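RagB/SusD domain protein (Flavobacterium johnsoniae, PDB 5J90) binds chitin as a SusD homolog of a polysaccharide utilization locus, probably holding chains at the cell surface for uptake. Local coordinates at residues 92-97 / 128-133; 121-126 / 137-142. One frame throughout, in Å; residues are numbered along the deposited sequence.

Contact 1 of 2, residues 92-97 / 128-133; sequences YGYKNV and HRMTDT. With EDO (1,2-ethanediol), chain C.
Met-130 reaches from helix 113-134 to helix 83-108 and sets its methyl against Gly-93 and the ring of Tyr-94. The two helices belong to the helical core of this SusD-like fold. Met-130 CE lies 3.7 Å from Gly-93 CA, where the missing side chain lets the methyl come right up to the helix backbone; a beta carbon at that position would clash with it. The thioether chain leaves with CG anti to the backbone N (chi1 -168°) and then bends at both later torsions, which brings CG, SD and CE up to CD1 and CE1 of Tyr-94. Met-130 CE is 3.9 Å from Tyr-94 CD1, and Met-130 SD sits 5.1 Å from the Tyr-94 ring centroid, 63° off its normal, an oblique Met-aromatic contact. The phenol's polar end is bonded to Ile-138 of the loop. This packed side is buried, whereas Tyr-92, one residue before Gly-93, is partly exposed and does not touch 128-133. There Tyr-92 OH and O1 of an ethanediol, probably from the crystallisation liquor, are 2.5 Å apart in a hydrogen bond at the ring edge. Since no hydrogen bond joins the two segments, their pairing probably rests on dispersion and on the polarisable sulfur near the aromatic ring.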
loop_
_atom_site.group_PDB
_atom_site.type_symbol
_atom_site.label_atom_id
_atom_site.label_comp_id
_atom_site.label_asym_id
_atom_site.label_seq_id
_atom_site.Cartn_x
_atom_site.Cartn_y
_atom_site.Cartn_z
ATOM N N TYR A 92 -17.665 -21.317 4.355
ATOM C CA TYR A 92 -17.225 -22.449 5.168
ATOM C C TYR A 92 -16.347 -22.039 6.349
ATOM O O TYR A 92 -16.471 -22.589 7.442
ATOM C CB TYR A 92 -16.553 -23.532 4.312
ATOM C CG TYR A 92 -17.564 -24.497 3.737
ATOM C CD1 TYR A 92 -18.354 -24.138 2.652
ATOM C CD2 TYR A 92 -17.752 -25.753 4.299
ATOM C CE1 TYR A 92 -19.296 -25.004 2.133
ATOM C CE2 TYR A 92 -18.701 -26.627 3.785
ATOM C CZ TYR A 92 -19.464 -26.240 2.707
ATOM O OH TYR A 92 -20.409 -27.105 2.182
ATOM N N GLY A 93 -15.483 -21.047 6.144
ATOM C CA GLY A 93 -14.634 -20.552 7.213
ATOM C C GLY A 93 -15.421 -19.938 8.356
ATOM O O GLY A 93 -15.171 -20.210 9.525
ATOM N N TYR A 94 -16.381 -19.083 8.022
ATOM C CA TYR A 94 -17.155 -18.439 9.071
ATOM C C TYR A 94 -18.105 -19.401 9.786
ATOM O O TYR A 94 -18.274 -19.323 11.003
ATOM C CB TYR A 94 -17.898 -17.203 8.538
ATOM C CG TYR A 94 -17.002 -15.986 8.562
ATOM C CD1 TYR A 94 -16.270 -15.617 7.440
ATOM C CD2 TYR A 94 -16.854 -15.241 9.723
ATOM C CE1 TYR A 94 -15.421 -14.516 7.473
ATOM C CE2 TYR A 94 -16.000 -14.136 9.771
ATOM C CZ TYR A 94 -15.296 -13.788 8.632
ATOM O OH TYR A 94 -14.447 -12.701 8.659
ATOM N N LYS A 95 -18.700 -20.321 9.033
ATOM C CA LYS A 95 -19.660 -21.242 9.624
ATOM C C LYS A 95 -18.994 -22.226 10.583
ATOM O O LYS A 95 -19.570 -22.595 11.608
ATOM C CB LYS A 95 -20.394 -22.005 8.520
ATOM C CG LYS A 95 -21.427 -23.007 9.017
ATOM C CD LYS A 95 -22.730 -22.318 9.380
ATOM C CE LYS A 95 -23.755 -23.313 9.904
ATOM N NZ LYS A 95 -25.049 -22.647 10.213
ATOM N N ASN A 96 -17.769 -22.630 10.262
ATOM C CA ASN A 96 -17.123 -23.721 10.994
ATOM C C ASN A 96 -15.959 -23.318 11.868
ATOM O O ASN A 96 -15.793 -23.852 12.958
ATOM C CB ASN A 96 -16.680 -24.808 10.029
ATOM C CG ASN A 96 -17.845 -25.487 9.374
ATOM O OD1 ASN A 96 -18.634 -26.154 10.043
ATOM N ND2 ASN A 96 -17.986 -25.301 8.071
ATOM N N VAL A 97 -15.128 -22.402 11.394
ATOM C CA VAL A 97 -14.032 -21.938 12.228
ATOM C C VAL A 97 -14.474 -20.789 13.131
ATOM O O VAL A 97 -14.408 -20.890 14.359
ATOM C CB VAL A 97 -12.805 -21.534 11.386
ATOM C CG1 VAL A 97 -11.720 -20.965 12.281
ATOM C CG2 VAL A 97 -12.293 -22.743 10.614
ATOM N N HIS A 128 -6.412 -16.091 10.136
ATOM C CA HIS A 128 -5.370 -15.325 9.438
ATOM C C HIS A 128 -5.415 -15.624 7.940
ATOM O O HIS A 128 -5.179 -14.744 7.110
ATOM C CB HIS A 128 -3.954 -15.524 10.029
ATOM C CG HIS A 128 -3.234 -16.744 9.522
ATOM N ND1 HIS A 128 -3.436 -18.004 10.048
ATOM C CD2 HIS A 128 -2.324 -16.895 8.528
ATOM C CE1 HIS A 128 -2.674 -18.876 9.407
ATOM N NE2 HIS A 128 -1.988 -18.229 8.482
ATOM N N ARG A 129 -5.766 -16.860 7.583
ATOM C CA ARG A 129 -5.936 -17.226 6.179
ATOM C C ARG A 129 -7.045 -16.394 5.537
ATOM O O ARG A 129 -6.910 -15.906 4.407
ATOM C CB ARG A 129 -6.242 -18.723 6.059
ATOM C CG ARG A 129 -5.041 -19.609 6.393
ATOM C CD ARG A 129 -5.452 -21.038 6.809
ATOM N NE ARG A 129 -6.433 -21.654 5.905
ATOM C CZ ARG A 129 -6.139 -22.299 4.779
ATOM N NH1 ARG A 129 -4.882 -22.430 4.370
ATOM N NH2 ARG A 129 -7.109 -22.827 4.038
ATOM N N MET A 130 -8.141 -16.216 6.269
ATOM C CA MET A 130 -9.266 -15.424 5.786
ATOM C C MET A 130 -8.869 -13.979 5.492
ATOM O O MET A 130 -9.132 -13.472 4.399
ATOM C CB MET A 130 -10.406 -15.470 6.803
ATOM C CG MET A 130 -11.734 -14.921 6.271
ATOM S SD MET A 130 -12.574 -16.029 5.093
ATOM C CE MET A 130 -13.033 -17.384 6.180
ATOM N N THR A 131 -8.228 -13.311 6.447
ATOM C CA THR A 131 -7.832 -11.934 6.176
ATOM C C THR A 131 -6.725 -11.842 5.124
ATOM O O THR A 131 -6.701 -10.907 4.320
ATOM C CB THR A 131 -7.474 -11.139 7.451
ATOM O OG1 THR A 131 -7.074 -9.811 7.086
ATOM C CG2 THR A 131 -6.316 -11.779 8.199
ATOM N N ASP A 132 -5.844 -12.833 5.080
ATOM C CA ASP A 132 -4.819 -12.837 4.045
ATOM C C ASP A 132 -5.403 -12.984 2.646
ATOM O O ASP A 132 -4.766 -12.609 1.663
ATOM C CB ASP A 132 -3.790 -13.928 4.314
ATOM C CG ASP A 132 -2.886 -13.602 5.478
ATOM O OD1 ASP A 132 -2.904 -12.457 5.985
ATOM O OD2 ASP A 132 -2.137 -14.514 5.881
ATOM N N THR A 133 -6.620 -13.520 2.553
ATOM C CA THR A 133 -7.298 -13.699 1.276
ATOM C C THR A 133 -8.112 -12.466 0.863
ATOM O O THR A 133 -8.043 -12.039 -0.284
ATOM C CB THR A 133 -8.189 -14.956 1.323
ATOM O OG1 THR A 133 -7.350 -16.103 1.524
ATOM C CG2 THR A 133 -8.962 -15.141 0.040
HETATM C C1 EDO C . -22.433 -26.598 0.100
HETATM O O1 EDO C . -22.816 -26.827 1.461
HETATM C C2 EDO C . -23.335 -25.529 -0.496
HETATM O O2 EDO C . -23.286 -24.352 0.320
#

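Contact 2 of 2, residues 121-126 / 137-142; sequences ILKVEG and IIYSKF
Lys-123 NZ is gripped by a water at 2.8 Å and by a salt bridge to Glu-164 of helix 154-177, while it also makes a cation-pi contact with Tyr-139. Lys-123 NZ lies 4.5 Å from the Tyr-139 ring centroid and 31° off the normal, above the plane but displaced past the rim on the CZ-CE2 side. Tyr-139 opens a type I beta turn that ends at Phe-142, in the loop after helix 113-134, and the lysine comes from that helix. With CG anti to the backbone N (chi1 -178°) and the rest of the chain extended, Lys-123 runs past the phenol to meet a ring arriving from the opposite direction. Lys-123 CE is 3.5 Å from Tyr-139 CZ, and Val-124 CG2 adds a looser contact at 4.1 Å from Tyr-139 OH. The phenol OH is hydrogen-bonded to Glu-164 too, so one carboxylate serves both side chains and probably favours the charged lysine. A leucine in place of Tyr-139 would probably leave Glu-164 without its phenol partner and Lys-123 without its cation-pi partner. The same water that accepts from the lysine donates to Tyr-139 O at 2.9 Å, tying the ammonium to the backbone of the turn.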
loop_
_atom_site.group_PDB
_atom_site.type_symbol
_atom_site.label_atom_id
_atom_site.label_comp_id
_atom_site.label_asym_id
_atom_site.label_seq_id
_atom_site.Cartn_x
_atom_site.Cartn_y
_atom_site.Cartn_z
ATOM N N ILE A 121 -5.960 -20.105 19.644
ATOM C CA ILE A 121 -4.889 -20.524 18.748
ATOM C C ILE A 121 -5.462 -21.069 17.440
ATOM O O ILE A 121 -5.016 -20.705 16.348
ATOM C CB ILE A 121 -3.957 -21.553 19.421
ATOM C CG1 ILE A 121 -3.338 -20.943 20.680
ATOM C CG2 ILE A 121 -2.874 -22.010 18.451
ATOM C CD1 ILE A 121 -2.566 -21.961 21.543
ATOM N N LEU A 122 -6.464 -21.937 17.544
ATOM C CA LEU A 122 -7.125 -22.462 16.353
ATOM C C LEU A 122 -7.823 -21.363 15.553
ATOM O O LEU A 122 -7.822 -21.387 14.320
ATOM C CB LEU A 122 -8.134 -23.544 16.741
ATOM C CG LEU A 122 -7.546 -24.936 16.878
ATOM C CD1 LEU A 122 -8.589 -25.861 17.487
ATOM C CD2 LEU A 122 -7.094 -25.438 15.514
ATOM N N LYS A 123 -8.425 -20.414 16.265
ATOM C CA LYS A 123 -9.089 -19.277 15.641
ATOM C C LYS A 123 -8.103 -18.494 14.772
ATOM O O LYS A 123 -8.394 -18.202 13.604
ATOM C CB LYS A 123 -9.677 -18.360 16.709
ATOM C CG LYS A 123 -10.439 -17.154 16.176
ATOM C CD LYS A 123 -10.747 -16.203 17.327
ATOM C CE LYS A 123 -11.650 -15.045 16.896
ATOM N NZ LYS A 123 -11.812 -14.066 17.998
ATOM N N VAL A 124 -6.943 -18.163 15.333
ATOM C CA VAL A 124 -5.958 -17.397 14.583
ATOM C C VAL A 124 -5.423 -18.232 13.409
ATOM O O VAL A 124 -5.242 -17.714 12.301
ATOM C CB VAL A 124 -4.836 -16.893 15.500
ATOM C CG1 VAL A 124 -3.739 -16.212 14.676
ATOM C CG2 VAL A 124 -5.406 -15.927 16.539
ATOM N N GLU A 125 -5.209 -19.525 13.625
ATOM C CA GLU A 125 -4.754 -20.386 12.535
ATOM C C GLU A 125 -5.730 -20.377 11.361
ATOM O O GLU A 125 -5.320 -20.278 10.205
ATOM C CB GLU A 125 -4.521 -21.816 13.034
ATOM C CG GLU A 125 -4.380 -22.862 11.925
ATOM C CD GLU A 125 -3.254 -22.597 10.923
ATOM O OE1 GLU A 125 -2.353 -21.757 11.183
ATOM O OE2 GLU A 125 -3.285 -23.249 9.850
ATOM N N GLY A 126 -7.028 -20.462 11.641
ATOM C CA GLY A 126 -7.995 -20.439 10.557
ATOM C C GLY A 126 -8.247 -19.049 9.997
ATOM O O GLY A 126 -8.353 -18.863 8.773
ATOM N N ILE A 137 -11.969 -8.114 7.100
ATOM C CA ILE A 137 -12.907 -9.220 7.344
ATOM C C ILE A 137 -13.738 -8.915 8.579
ATOM O O ILE A 137 -13.429 -7.998 9.338
ATOM C CB ILE A 137 -12.179 -10.581 7.544
ATOM C CG1 ILE A 137 -11.294 -10.548 8.798
ATOM C CG2 ILE A 137 -11.390 -10.966 6.294
ATOM C CD1 ILE A 137 -10.826 -11.937 9.254
ATOM N N ILE A 138 -14.802 -9.689 8.784
ATOM C CA ILE A 138 -15.532 -9.633 10.040
ATOM C C ILE A 138 -14.704 -10.314 11.131
ATOM O O ILE A 138 -14.252 -11.452 10.970
ATOM C CB ILE A 138 -16.916 -10.292 9.915
ATOM C CG1 ILE A 138 -17.784 -9.481 8.953
ATOM C CG2 ILE A 138 -17.575 -10.386 11.289
ATOM C CD1 ILE A 138 -19.109 -10.155 8.580
ATOM N N TYR A 139 -14.467 -9.612 12.231
ATOM C CA TYR A 139 -13.682 -10.205 13.309
ATOM C C TYR A 139 -14.241 -9.742 14.656
ATOM O O TYR A 139 -14.966 -10.498 15.302
ATOM C CB TYR A 139 -12.172 -9.936 13.120
ATOM C CG TYR A 139 -11.278 -10.995 13.740
ATOM C CD1 TYR A 139 -11.234 -12.283 13.220
ATOM C CD2 TYR A 139 -10.467 -10.699 14.833
ATOM C CE1 TYR A 139 -10.424 -13.258 13.787
ATOM C CE2 TYR A 139 -9.647 -11.678 15.407
ATOM C CZ TYR A 139 -9.634 -12.947 14.872
ATOM O OH TYR A 139 -8.833 -13.932 15.414
ATOM N N SER A 140 -13.982 -8.500 15.047
ATOM C CA SER A 140 -14.455 -8.009 16.345
ATOM C C SER A 140 -15.983 -8.016 16.479
ATOM O O SER A 140 -16.507 -8.197 17.582
ATOM C CB SER A 140 -13.901 -6.605 16.659
ATOM O OG SER A 140 -14.480 -5.597 15.840
ATOM N N LYS A 141 -16.693 -7.827 15.371
ATOM C CA LYS A 141 -18.144 -7.689 15.418
ATOM C C LYS A 141 -18.880 -8.990 15.113
ATOM O O LYS A 141 -20.099 -8.992 14.968
ATOM C CB LYS A 141 -18.611 -6.594 14.443
ATOM C CG LYS A 141 -18.035 -5.214 14.712
ATOM C CD LYS A 141 -18.336 -4.746 16.124
ATOM C CE LYS A 141 -17.762 -3.362 16.377
ATOM N NZ LYS A 141 -16.290 -3.329 16.140
ATOM N N PHE A 142 -18.154 -10.102 15.007
ATOM C CA PHE A 142 -18.810 -11.372 14.722
ATOM C C PHE A 142 -19.894 -11.673 15.755
ATOM O O PHE A 142 -19.691 -11.460 16.950
ATOM C CB PHE A 142 -17.812 -12.536 14.680
ATOM C CG PHE A 142 -18.457 -13.846 14.323
ATOM C CD1 PHE A 142 -18.691 -14.184 13.005
ATOM C CD2 PHE A 142 -18.867 -14.728 15.319
ATOM C CE1 PHE A 142 -19.301 -15.378 12.671
ATOM C CE2 PHE A 142 -19.486 -15.927 14.994
ATOM C CZ PHE A 142 -19.700 -16.258 13.670
HETATM O O HOH W 1 -13.472 -11.830 17.440
#

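Contacts 1 and 2 both draw on helix 113-134, and their centres are 7 Å apart. Along the sequence their segments alternate: 121-126 and 128-133 follow one another on the helix, and the chain then returns through 137-142 beside the helix that carries 92-97. Tyr-94 joins them, with Tyr-94 OH 2.6 Å from Ile-138 O in a hydrogen bond and Tyr-94 CD2 3.8 Å from Phe-142 CE1. Thr-131 CA adds packing at 3.7 Å from Ile-137 CG2. Apolar contact 1 thus continues into the charged and water-bridged contact 2, both on the same side of the chain's centre.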